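Local coordinates for protein O-phospho-L-seryl-tRNA:Cys-tRNA synthase (Methanocaldococcus jannaschii DSM 2661, PDB 5X6B) that probably converts O-phosphoseryl-tRNA(Cys) to cysteinyl-tRNA(Cys), using pyridoxal phosphate carried as a Schiff base on a lysine, at residues M257-P262 against V301-S306; I61-I66 against Y395-E400. One frame throughout, in Å; residues are numbered along the deposited sequence.

Contact 1: M257-P262 against V301-S306; sequences MAASAP and VTLMAS
Thr302, on helix 298-305, and Ser306, four residues further along the chain, meet the backbone of the loop 257-262 through their hydroxyls. Ser306 OG donates to Ala258 O at 2.6 Å, approaching 31° out of the carbonyl plane. Thr302 OG1 receives the backbone N-H of Ser260 at 3.0 Å, and the bond is almost straight, 171° at the hydrogen. Apolar contacts fill the same interface. Leu303 CD1 lies 3.7 Å from Met257 CB and 3.9 Å from Ala259 CB, so a single methyl group touches both loop side chains. Met257 SD also lies 4.0 Å from Leu303 CD1, and the bend at the last torsion turns CE back to a like distance from that methyl. Ser260 OG faces Thr302 CG2 at 3.5 Å.

Torsions and second partners set these groups in place. With chi1 at 63°, Thr302 OG1 sits between its own backbone N and carbonyl carbon, where it also bonds Pro299 O one turn earlier; one hydroxyl thus links the helix to the loop. On the loop side, a backbone bond joins Ala259 to Gly253.

The loop connects strands 248-252 and 264-268, antiparallel neighbours in the seven-stranded mixed sheet, and follows closely on Lys255, the lysine that carries pyridoxal phosphate. Helix 69-77 packs on Thr302 and Ser306, helix 100-111 receives Met257 and Leu303, and Leu298 of the second subunit packs on Ser260.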
loop_
_atom_site.group_PDB
_atom_site.type_symbol
_atom_site.label_atom_id
_atom_site.label_comp_id
_atom_site.label_asym_id
_atom_site.label_seq_id
_atom_site.Cartn_x
_atom_site.Cartn_y
_atom_site.Cartn_z
ATOM N N MET B 257 10.408 6.122 3.529
ATOM C CA MET B 257 10.061 6.383 2.132
ATOM C C MET B 257 8.566 6.619 1.944
ATOM O O MET B 257 8.016 6.333 0.879
ATOM C CB MET B 257 10.531 5.234 1.241
ATOM C CG MET B 257 12.027 4.997 1.308
ATOM S SD MET B 257 12.596 3.699 0.203
ATOM C CE MET B 257 12.502 4.523 -1.379
ATOM N N ALA B 258 7.925 7.146 2.984
ATOM C CA ALA B 258 6.528 7.570 2.920
ATOM C C ALA B 258 5.593 6.514 2.325
ATOM O O ALA B 258 4.693 6.844 1.551
ATOM C CB ALA B 258 6.420 8.861 2.123
ATOM N N ALA B 259 5.811 5.251 2.683
ATOM C CA ALA B 259 4.985 4.161 2.170
ATOM C C ALA B 259 4.300 3.412 3.302
ATOM O O ALA B 259 4.636 3.593 4.473
ATOM C CB ALA B 259 5.823 3.205 1.334
ATOM N N SER B 260 3.328 2.576 2.953
ATOM C CA SER B 260 2.642 1.760 3.950
ATOM C C SER B 260 3.470 0.530 4.284
ATOM O O SER B 260 4.156 -0.017 3.423
ATOM C CB SER B 260 1.262 1.331 3.449
ATOM O OG SER B 260 0.473 2.456 3.105
ATOM N N ALA B 261 3.403 0.097 5.537
ATOM C CA ALA B 261 4.066 -1.134 5.950
ATOM C C ALA B 261 3.282 -2.353 5.467
ATOM O O ALA B 261 2.059 -2.303 5.360
ATOM C CB ALA B 261 4.229 -1.168 7.467
ATOM N N PRO B 262 3.985 -3.454 5.167
ATOM C CA PRO B 262 5.444 -3.543 5.175
ATOM C C PRO B 262 6.039 -3.567 3.770
ATOM O O PRO B 262 5.657 -4.395 2.943
ATOM C CB PRO B 262 5.690 -4.864 5.896
ATOM C CG PRO B 262 4.521 -5.720 5.484
ATOM C CD PRO B 262 3.367 -4.792 5.153
ATOM N N VAL B 301 2.630 -0.225 -4.020
ATOM C CA VAL B 301 1.899 0.784 -4.772
ATOM C C VAL B 301 2.070 2.162 -4.134
ATOM O O VAL B 301 2.242 3.157 -4.836
ATOM C CB VAL B 301 0.410 0.431 -4.871
ATOM C CG1 VAL B 301 -0.366 1.551 -5.564
ATOM C CG2 VAL B 301 0.245 -0.874 -5.619
ATOM N N THR B 302 2.032 2.215 -2.807
ATOM C CA THR B 302 2.268 3.467 -2.105
ATOM C C THR B 302 3.716 3.912 -2.292
ATOM O O THR B 302 3.990 5.106 -2.410
ATOM C CB THR B 302 1.953 3.355 -0.603
ATOM O OG1 THR B 302 2.821 2.393 0.011
ATOM C CG2 THR B 302 0.509 2.939 -0.397
ATOM N N LEU B 303 4.635 2.949 -2.337
ATOM C CA LEU B 303 6.056 3.244 -2.508
ATOM C C LEU B 303 6.321 3.894 -3.866
ATOM O O LEU B 303 7.071 4.868 -3.963
ATOM C CB LEU B 303 6.891 1.970 -2.355
ATOM C CG LEU B 303 8.417 2.106 -2.317
ATOM C CD1 LEU B 303 8.864 2.981 -1.156
ATOM C CD2 LEU B 303 9.073 0.737 -2.228
ATOM N N MET B 304 5.701 3.356 -4.911
ATOM C CA MET B 304 5.799 3.944 -6.246
ATOM C C MET B 304 5.093 5.301 -6.318
ATOM O O MET B 304 5.532 6.206 -7.029
ATOM C CB MET B 304 5.209 3.001 -7.297
ATOM C CG MET B 304 6.034 1.746 -7.556
ATOM S SD MET B 304 5.355 0.738 -8.897
ATOM C CE MET B 304 3.885 0.078 -8.118
ATOM N N ALA B 305 3.998 5.438 -5.579
ATOM C CA ALA B 305 3.223 6.676 -5.591
ATOM C C ALA B 305 3.914 7.797 -4.810
ATOM O O ALA B 305 3.916 8.949 -5.235
ATOM C CB ALA B 305 1.834 6.427 -5.037
ATOM N N SER B 306 4.503 7.454 -3.667
ATOM C CA SER B 306 5.212 8.431 -2.850
ATOM C C SER B 306 6.597 8.751 -3.399
ATOM O O SER B 306 7.281 9.637 -2.886
ATOM C CB SER B 306 5.347 7.932 -1.415
ATOM O OG SER B 306 4.078 7.711 -0.835
#

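Contact 2: I61-I66 against Y395-E400; sequences IQRGGI and YGLEWE
Arg63 and Tyr395 supply the hydrogen bonding, with two guanidinium nitrogens directed side-on at one carbonyl oxygen. Arg63 NE reaches Tyr395 O at 2.7 Å, in the carbonyl plane, with an N-H angle of 154°. Arg63 NH2 reaches the same Tyr395 O at 3.0 Å, and this bond is more bent, 137° at the hydrogen. The oxygen lies only 5° out of the guanidinium plane. Bends at chi2 and chi3 curl the arginine chain so that its NE edge faces the carbonyl, while NH1 bonds Asn57 O.

The remaining contacts are van der Waals. Leu397 crosses the arginine at about a right angle and lays CG over one guanidinium face, with its CD2 3.3 Å from Arg63 NH2. Arg63 CB meets Tyr395 CB at 3.8 Å, and the tyrosine ring turns its edge to Arg63 O, with Tyr395 CD2 3.9 Å from Arg63 O.

A methionine in place of Arg63 would probably leave the carbonyl oxygens of Tyr395 and Asn57 without their guanidinium donors and Leu397 without the flat group it covers.

No acidic side chain pairs with Arg63 across this contact: the cation is held by neutral backbone oxygens, which suggests that the junction reads the course of the main chain more than the identity of the residue at 395.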
loop_
_atom_site.group_PDB
_atom_site.type_symbol
_atom_site.label_atom_id
_atom_site.label_comp_id
_atom_site.label_asym_id
_atom_site.label_seq_id
_atom_site.Cartn_x
_atom_site.Cartn_y
_atom_site.Cartn_z
ATOM N N ILE B 61 9.999 6.514 14.233
ATOM C CA ILE B 61 9.788 5.446 13.257
ATOM C C ILE B 61 8.575 5.760 12.380
ATOM O O ILE B 61 8.379 5.159 11.323
ATOM C CB ILE B 61 9.594 4.069 13.938
ATOM C CG1 ILE B 61 8.202 3.950 14.556
ATOM C CG2 ILE B 61 10.667 3.827 14.989
ATOM C CD1 ILE B 61 7.842 2.535 14.954
ATOM N N GLN B 62 7.783 6.731 12.820
ATOM C CA GLN B 62 6.533 7.071 12.164
ATOM C C GLN B 62 6.667 8.264 11.205
ATOM O O GLN B 62 5.968 8.329 10.191
ATOM C CB GLN B 62 5.469 7.366 13.221
ATOM C CG GLN B 62 4.055 7.395 12.685
ATOM C CD GLN B 62 3.668 6.082 12.042
ATOM O OE1 GLN B 62 3.678 5.030 12.689
ATOM N NE2 GLN B 62 3.332 6.134 10.756
ATOM N N ARG B 63 7.576 9.187 11.519
ATOM C CA ARG B 63 7.659 10.472 10.811
ATOM C C ARG B 63 7.894 10.348 9.313
ATOM O O ARG B 63 7.315 11.097 8.531
ATOM C CB ARG B 63 8.770 11.347 11.402
ATOM C CG ARG B 63 8.575 11.763 12.858
ATOM C CD ARG B 63 7.188 12.316 13.096
ATOM N NE ARG B 63 6.810 13.277 12.068
ATOM C CZ ARG B 63 5.570 13.704 11.873
ATOM N NH1 ARG B 63 4.585 13.261 12.648
ATOM N NH2 ARG B 63 5.320 14.569 10.903
ATOM N N GLY B 64 8.750 9.417 8.911
ATOM C CA GLY B 64 9.117 9.300 7.512
ATOM C C GLY B 64 8.206 8.368 6.742
ATOM O O GLY B 64 8.461 8.064 5.575
ATOM N N GLY B 65 7.139 7.915 7.394
ATOM C CA GLY B 65 6.204 7.000 6.768
ATOM C C GLY B 65 4.812 7.578 6.584
ATOM O O GLY B 65 3.855 6.845 6.336
ATOM N N ILE B 66 4.696 8.895 6.711
ATOM C CA ILE B 66 3.419 9.562 6.506
ATOM C C ILE B 66 3.094 9.579 5.016
ATOM O O ILE B 66 3.935 9.943 4.194
ATOM C CB ILE B 66 3.436 10.996 7.063
ATOM C CG1 ILE B 66 3.769 10.983 8.556
ATOM C CG2 ILE B 66 2.107 11.679 6.819
ATOM C CD1 ILE B 66 2.755 10.240 9.394
ATOM N N TYR B 395 10.390 15.522 11.980
ATOM C CA TYR B 395 10.532 15.359 10.543
ATOM C C TYR B 395 9.178 15.405 9.851
ATOM O O TYR B 395 8.215 14.783 10.302
ATOM C CB TYR B 395 11.233 14.044 10.201
ATOM C CG TYR B 395 11.432 13.865 8.715
ATOM C CD1 TYR B 395 12.579 14.333 8.092
ATOM C CD2 TYR B 395 10.462 13.253 7.927
ATOM C CE1 TYR B 395 12.758 14.192 6.731
ATOM C CE2 TYR B 395 10.633 13.109 6.564
ATOM C CZ TYR B 395 11.783 13.581 5.975
ATOM O OH TYR B 395 11.968 13.436 4.623
ATOM N N GLY B 396 9.111 16.149 8.753
ATOM C CA GLY B 396 7.903 16.200 7.955
ATOM C C GLY B 396 6.826 17.117 8.501
ATOM O O GLY B 396 5.837 17.384 7.818
ATOM N N LEU B 397 7.003 17.602 9.727
ATOM C CA LEU B 397 6.055 18.552 10.301
ATOM C C LEU B 397 6.167 19.936 9.661
ATOM O O LEU B 397 7.250 20.354 9.241
ATOM C CB LEU B 397 6.258 18.677 11.806
ATOM C CG LEU B 397 5.789 17.509 12.665
ATOM C CD1 LEU B 397 6.067 17.793 14.137
ATOM C CD2 LEU B 397 4.315 17.253 12.436
ATOM N N GLU B 398 5.041 20.638 9.584
ATOM C CA GLU B 398 5.049 22.047 9.210
ATOM C C GLU B 398 5.744 22.835 10.321
ATOM O O GLU B 398 5.722 22.420 11.486
ATOM C CB GLU B 398 3.626 22.570 8.986
ATOM C CG GLU B 398 2.815 21.808 7.941
ATOM C CD GLU B 398 3.287 22.062 6.521
ATOM O OE1 GLU B 398 3.603 23.225 6.199
ATOM O OE2 GLU B 398 3.334 21.101 5.723
ATOM N N TRP B 399 6.361 23.959 9.965
ATOM C CA TRP B 399 7.064 24.791 10.942
ATOM C C TRP B 399 6.151 25.287 12.060
ATOM O O TRP B 399 6.584 25.419 13.210
ATOM C CB TRP B 399 7.736 25.978 10.252
ATOM C CG TRP B 399 9.167 25.694 9.906
ATOM C CD1 TRP B 399 9.681 25.422 8.667
ATOM C CD2 TRP B 399 10.267 25.631 10.818
ATOM N NE1 TRP B 399 11.033 25.214 8.753
ATOM C CE2 TRP B 399 11.420 25.335 10.066
ATOM C CE3 TRP B 399 10.393 25.812 12.201
ATOM C CZ2 TRP B 399 12.684 25.201 10.648
ATOM C CZ3 TRP B 399 11.651 25.678 12.782
ATOM C CH2 TRP B 399 12.777 25.377 12.004
ATOM N N GLU B 400 4.890 25.549 11.730
ATOM C CA GLU B 400 3.917 25.935 12.743
ATOM C C GLU B 400 3.725 24.802 13.745
ATOM O O GLU B 400 3.627 25.031 14.949
ATOM C CB GLU B 400 2.587 26.308 12.098
ATOM C CG GLU B 400 1.543 26.831 13.078
ATOM C CD GLU B 400 0.317 27.398 12.381
ATOM O OE1 GLU B 400 0.364 27.595 11.146
ATOM O OE2 GLU B 400 -0.696 27.639 13.069
#

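Both contacts are largely buried and have centres about 15 Å apart, yet they hold different elements. Contact 1 lies wholly among buried residues and fixes a loop of the mixed sheet against helix 298-305; contact 2 includes exposed Gly396 and ties the segment 61-66 to the turn leading into helix 399-415. The backbones come about equally close in both, but contact 1 joins two hydroxyls to main-chain atoms beside a small apolar cluster, while contact 2 folds a charged guanidinium onto one main-chain oxygen. The two meet where Ala258 N lies 2.8 Å from Gly64 O, a probable hydrogen bond. Each also touches the second subunit, placing both close to the interface with it.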